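Local coordinates for IPT/TIG domain-containing protein BACOVA_02650 (Bacteroides ovatus, PDB 5E7H) that binds polysaccharide at the cell surface and probably captures xyloglucan before its transport into the periplasm for degradation, at residues A[57-69]-A[77-89]. Numbering follows the deposited sequence.
Sequences VLPQAPTQSGHIS and VESAEIFYPLENV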
loop_
_atom_site.group_PDB
_atom_site.type_symbol
_atom_site.label_atom_id
_atom_site.label_comp_id
_atom_site.label_asym_id
_atom_site.label_seq_id
_atom_site.Cartn_x
_atom_site.Cartn_y
_atom_site.Cartn_z
ATOM N N VAL A 57 6.644 16.141 -0.901
ATOM C CA VAL A 57 5.577 15.776 -0.001
ATOM C C VAL A 57 4.224 15.946 -0.696
ATOM O O VAL A 57 4.005 16.988 -1.330
ATOM C CB VAL A 57 5.647 16.648 1.247
ATOM C CG1 VAL A 57 4.479 16.362 2.162
ATOM C CG2 VAL A 57 6.970 16.412 1.981
ATOM N N LEU A 58 3.342 14.948 -0.593
ATOM C CA LEU A 58 2.007 15.029 -1.189
ATOM C C LEU A 58 1.161 16.018 -0.349
ATOM O O LEU A 58 0.880 15.732 0.814
ATOM C CB LEU A 58 1.347 13.649 -1.259
ATOM C CG LEU A 58 -0.006 13.627 -1.977
ATOM C CD1 LEU A 58 0.157 13.883 -3.458
ATOM C CD2 LEU A 58 -0.702 12.308 -1.739
ATOM N N PRO A 59 0.759 17.164 -0.919
ATOM C CA PRO A 59 0.115 18.180 -0.077
ATOM C C PRO A 59 -1.379 17.967 0.185
ATOM O O PRO A 59 -1.922 18.533 1.143
ATOM C CB PRO A 59 0.339 19.464 -0.860
ATOM C CG PRO A 59 0.426 19.049 -2.272
ATOM C CD PRO A 59 1.062 17.685 -2.266
ATOM N N GLN A 60 -2.029 17.166 -0.649
ATOM C CA GLN A 60 -3.462 16.916 -0.541
ATOM C C GLN A 60 -3.767 15.667 -1.360
ATOM O O GLN A 60 -2.956 15.280 -2.199
ATOM C CB GLN A 60 -4.282 18.094 -1.051
ATOM C CG GLN A 60 -4.033 18.390 -2.527
ATOM C CD GLN A 60 -4.647 19.688 -3.013
ATOM O OE1 GLN A 60 -3.974 20.712 -3.095
ATOM N NE2 GLN A 60 -5.921 19.639 -3.375
ATOM N N ALA A 61 -4.909 15.036 -1.099
ATOM C CA ALA A 61 -5.321 13.844 -1.853
ATOM C C ALA A 61 -5.999 14.232 -3.159
ATOM O O ALA A 61 -6.905 15.057 -3.163
ATOM C CB ALA A 61 -6.254 12.999 -1.035
ATOM N N PRO A 62 -5.587 13.614 -4.273
ATOM C CA PRO A 62 -6.434 13.661 -5.473
ATOM C C PRO A 62 -7.839 13.132 -5.189
ATOM O O PRO A 62 -7.975 12.189 -4.418
ATOM C CB PRO A 62 -5.706 12.728 -6.457
ATOM C CG PRO A 62 -4.360 12.491 -5.883
ATOM C CD PRO A 62 -4.449 12.688 -4.416
ATOM N N THR A 63 -8.851 13.715 -5.834
ATOM C CA THR A 63 -10.228 13.276 -5.672
ATOM C C THR A 63 -10.585 12.196 -6.693
ATOM O O THR A 63 -11.605 11.529 -6.540
ATOM C CB THR A 63 -11.225 14.451 -5.819
ATOM O OG1 THR A 63 -11.240 14.914 -7.169
ATOM C CG2 THR A 63 -10.835 15.622 -4.904
ATOM N N GLN A 64 -9.741 12.018 -7.713
ATOM C CA GLN A 64 -9.966 11.028 -8.773
ATOM C C GLN A 64 -8.653 10.358 -9.107
ATOM O O GLN A 64 -7.581 10.903 -8.831
ATOM C CB GLN A 64 -10.534 11.666 -10.039
ATOM C CG GLN A 64 -11.843 12.398 -9.846
ATOM C CD GLN A 64 -12.313 13.073 -11.115
ATOM O OE1 GLN A 64 -11.551 13.226 -12.075
ATOM N NE2 GLN A 64 -13.572 13.482 -11.127
ATOM N N SER A 65 -8.732 9.180 -9.711
ATOM C CA SER A 65 -7.562 8.506 -10.237
ATOM C C SER A 65 -6.986 9.301 -11.421
ATOM O O SER A 65 -7.627 10.186 -11.972
ATOM C CB SER A 65 -7.915 7.093 -10.672
ATOM O OG SER A 65 -8.934 7.123 -11.659
ATOM N N GLY A 66 -5.747 8.989 -11.787
ATOM C CA GLY A 66 -5.061 9.708 -12.845
ATOM C C GLY A 66 -3.613 9.283 -12.919
ATOM O O GLY A 66 -3.266 8.181 -12.507
ATOM N N HIS A 67 -2.772 10.158 -13.472
ATOM C CA HIS A 67 -1.346 9.898 -13.563
ATOM C C HIS A 67 -0.556 11.116 -13.131
ATOM O O HIS A 67 -1.065 12.233 -13.163
ATOM C CB HIS A 67 -0.960 9.513 -14.985
ATOM C CG HIS A 67 -1.696 8.317 -15.490
ATOM N ND1 HIS A 67 -1.244 7.032 -15.282
ATOM C CD2 HIS A 67 -2.872 8.202 -16.153
ATOM C CE1 HIS A 67 -2.103 6.178 -15.810
ATOM N NE2 HIS A 67 -3.100 6.861 -16.341
ATOM N N ILE A 68 0.687 10.887 -12.731
ATOM C CA ILE A 68 1.622 11.980 -12.495
ATOM C C ILE A 68 2.340 12.344 -13.785
ATOM O O ILE A 68 2.831 11.469 -14.501
ATOM C CB ILE A 68 2.651 11.602 -11.414
ATOM C CG1 ILE A 68 1.952 11.233 -10.093
ATOM C CG2 ILE A 68 3.650 12.748 -11.207
ATOM C CD1 ILE A 68 2.882 10.708 -9.040
ATOM N N SER A 69 2.362 13.637 -14.106
ATOM C CA SER A 69 3.093 14.157 -15.270
ATOM C C SER A 69 4.278 14.993 -14.807
ATOM O O SER A 69 4.113 15.905 -13.998
ATOM C CB SER A 69 2.178 15.005 -16.157
ATOM O OG SER A 69 1.125 14.216 -16.683
ATOM N N VAL A 77 6.696 13.623 -19.429
ATOM C CA VAL A 77 6.444 12.188 -19.329
ATOM C C VAL A 77 5.393 11.939 -18.256
ATOM O O VAL A 77 5.341 12.632 -17.239
ATOM C CB VAL A 77 7.737 11.408 -19.020
ATOM C CG1 VAL A 77 8.310 11.804 -17.675
ATOM C CG2 VAL A 77 7.499 9.896 -19.088
ATOM N N GLU A 78 4.554 10.940 -18.508
ATOM C CA GLU A 78 3.485 10.536 -17.610
ATOM C C GLU A 78 3.829 9.189 -16.980
ATOM O O GLU A 78 4.289 8.287 -17.672
ATOM C CB GLU A 78 2.183 10.474 -18.413
ATOM C CG GLU A 78 0.925 10.230 -17.632
ATOM C CD GLU A 78 -0.301 10.164 -18.542
ATOM O OE1 GLU A 78 -0.529 9.108 -19.176
ATOM O OE2 GLU A 78 -1.026 11.174 -18.640
ATOM N N SER A 79 3.620 9.056 -15.677
ATOM C CA SER A 79 3.793 7.766 -14.998
ATOM C C SER A 79 2.791 6.764 -15.580
ATOM O O SER A 79 1.658 7.115 -15.889
ATOM C CB SER A 79 3.621 7.930 -13.484
ATOM O OG SER A 79 2.293 8.291 -13.121
ATOM N N ALA A 80 3.227 5.521 -15.760
ATOM C CA ALA A 80 2.397 4.499 -16.395
ATOM C C ALA A 80 1.321 3.943 -15.461
ATOM O O ALA A 80 0.177 3.737 -15.890
ATOM C CB ALA A 80 3.278 3.359 -16.911
ATOM N N GLU A 81 1.683 3.698 -14.202
ATOM C CA GLU A 81 0.739 3.265 -13.184
ATOM C C GLU A 81 -0.348 4.293 -12.952
ATOM O O GLU A 81 -0.078 5.487 -12.966
ATOM C CB GLU A 81 1.438 3.043 -11.825
ATOM C CG GLU A 81 2.482 1.982 -11.757
ATOM C CD GLU A 81 3.043 1.863 -10.349
ATOM O OE1 GLU A 81 3.202 2.908 -9.670
ATOM O OE2 GLU A 81 3.305 0.729 -9.914
ATOM N N ILE A 82 -1.557 3.832 -12.652
ATOM C CA ILE A 82 -2.603 4.738 -12.213
ATOM C C ILE A 82 -2.310 5.164 -10.781
ATOM O O ILE A 82 -2.172 4.324 -9.881
ATOM C CB ILE A 82 -3.991 4.095 -12.326
ATOM C CG1 ILE A 82 -4.290 3.881 -13.812
ATOM C CG2 ILE A 82 -5.043 4.958 -11.681
ATOM C CD1 ILE A 82 -5.628 3.214 -14.103
ATOM N N PHE A 83 -2.185 6.477 -10.598
ATOM C CA PHE A 83 -1.960 7.116 -9.296
ATOM C C PHE A 83 -3.289 7.395 -8.591
ATOM O O PHE A 83 -4.235 7.875 -9.214
ATOM C CB PHE A 83 -1.168 8.425 -9.494
ATOM C CG PHE A 83 -0.608 8.992 -8.211
ATOM C CD1 PHE A 83 0.392 8.325 -7.530
ATOM C CD2 PHE A 83 -1.087 10.193 -7.709
ATOM C CE1 PHE A 83 0.899 8.841 -6.334
ATOM C CE2 PHE A 83 -0.578 10.724 -6.530
ATOM C CZ PHE A 83 0.407 10.043 -5.849
ATOM N N TYR A 84 -3.356 7.055 -7.299
ATOM C CA TYR A 84 -4.569 7.155 -6.474
ATOM C C TYR A 84 -5.726 6.390 -7.132
ATOM O O TYR A 84 -6.768 6.954 -7.493
ATOM C CB TYR A 84 -4.934 8.621 -6.152
ATOM C CG TYR A 84 -4.521 8.991 -4.727
ATOM C CD1 TYR A 84 -5.476 9.187 -3.733
ATOM C CD2 TYR A 84 -3.179 9.082 -4.362
ATOM C CE1 TYR A 84 -5.099 9.492 -2.430
ATOM C CE2 TYR A 84 -2.805 9.405 -3.071
ATOM C CZ TYR A 84 -3.769 9.596 -2.116
ATOM O OH TYR A 84 -3.405 9.882 -0.809
ATOM N N PRO A 85 -5.524 5.070 -7.289
ATOM C CA PRO A 85 -6.560 4.208 -7.872
ATOM C C PRO A 85 -7.669 3.954 -6.858
ATOM O O PRO A 85 -7.813 2.858 -6.306
ATOM C CB PRO A 85 -5.795 2.932 -8.215
ATOM C CG PRO A 85 -4.766 2.842 -7.187
ATOM C CD PRO A 85 -4.313 4.293 -6.976
ATOM N N LEU A 86 -8.450 4.994 -6.601
ATOM C CA LEU A 86 -9.480 4.952 -5.563
ATOM C C LEU A 86 -10.479 3.813 -5.784
ATOM O O LEU A 86 -10.958 3.211 -4.816
ATOM C CB LEU A 86 -10.199 6.303 -5.501
ATOM C CG LEU A 86 -9.272 7.405 -4.989
ATOM C CD1 LEU A 86 -9.844 8.755 -5.440
ATOM C CD2 LEU A 86 -9.095 7.350 -3.473
ATOM N N GLU A 87 -10.722 3.480 -7.052
ATOM C CA GLU A 87 -11.726 2.504 -7.419
ATOM C C GLU A 87 -11.269 1.067 -7.170
ATOM O O GLU A 87 -12.065 0.134 -7.251
ATOM C CB GLU A 87 -12.085 2.683 -8.905
ATOM C CG GLU A 87 -12.363 4.157 -9.355
ATOM C CD GLU A 87 -11.124 4.926 -9.828
ATOM O OE1 GLU A 87 -9.988 4.532 -9.513
ATOM O OE2 GLU A 87 -11.294 5.951 -10.530
ATOM N N ASN A 88 -9.978 0.892 -6.915
ATOM C CA ASN A 88 -9.364 -0.403 -6.656
ATOM C C ASN A 88 -9.225 -0.720 -5.162
ATOM O O ASN A 88 -8.815 -1.823 -4.801
ATOM C CB ASN A 88 -7.957 -0.460 -7.289
ATOM C CG ASN A 88 -7.981 -0.431 -8.793
ATOM O OD1 ASN A 88 -8.034 0.643 -9.387
ATOM N ND2 ASN A 88 -7.929 -1.600 -9.425
ATOM N N VAL A 89 -9.558 0.232 -4.291
ATOM C CA VAL A 89 -9.471 0.023 -2.854
ATOM C C VAL A 89 -10.580 -0.933 -2.431
ATOM O O VAL A 89 -11.742 -0.751 -2.806
ATOM C CB VAL A 89 -9.572 1.352 -2.096
ATOM C CG1 VAL A 89 -9.619 1.162 -0.585
ATOM C CG2 VAL A 89 -8.377 2.237 -2.467
HETATM O O HOH W 1 -11.756 8.379 -9.716
#
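Ser69 and Glu78 face each other as an antiparallel non-hydrogen-bonded pair, and Gly66 and Phe83 form a separate antiparallel hydrogen-bonded bridge, the register shifting by two residues between them, with 79-82 looping away. Just beyond strand 75-78, Ser79 grips Ile68 twice: its N donates to Ile68 O (2.8 Å, nearly straight), and its OG, set between the backbone N and carbonyl carbon (chi1 66°), accepts from Ile68 N. The His67 ring lies against the 79-82 loop; ND1 makes a weak hydrogen bond to Glu81 O (3.0 Å), while Glu78 OE1 lies over one ring face, toward its rim, the carboxylate and ring planes 18° apart. Phe83 N donates to Gly66 O (2.8 Å) and Phe83 O accepts from Gly66 N.

The apolar core is layered. Ile68 CD1 sits over the centre of the Phe83 ring, 3.8 Å from its centroid, in a CH-pi contact; Tyr84 CD2 covers the opposite face near the rim. Pro62 CD in turn stands over the Tyr84 ring, 3.6 Å from its centroid and 5° off the normal, while Leu58 CD2 approaches Tyr84 CE2 at 3.8 Å. Replacing Tyr84 by alanine would probably take the ring face from under Pro62, open a gap beside Leu58 and leave Pro13 O and Asn119 ND2 without their hydroxyl partner. Farther along, Ser65 OG donates to the syn lone pair of Glu87 OE2 (2.9 Å), and a water links that oxygen to Ser65 N.

Strand 31-34 flanks this core, Ile34 touching Pro62, Ile68 and Phe83. The contact packs IPT/TIG loops following strands 53-57 and 75-78 together; beyond Tyr84 the chain runs through the 3-10 turn 86-88 into strand 89-91, in the xyloglucan-binding region, where Asn119 is a sodium ligand.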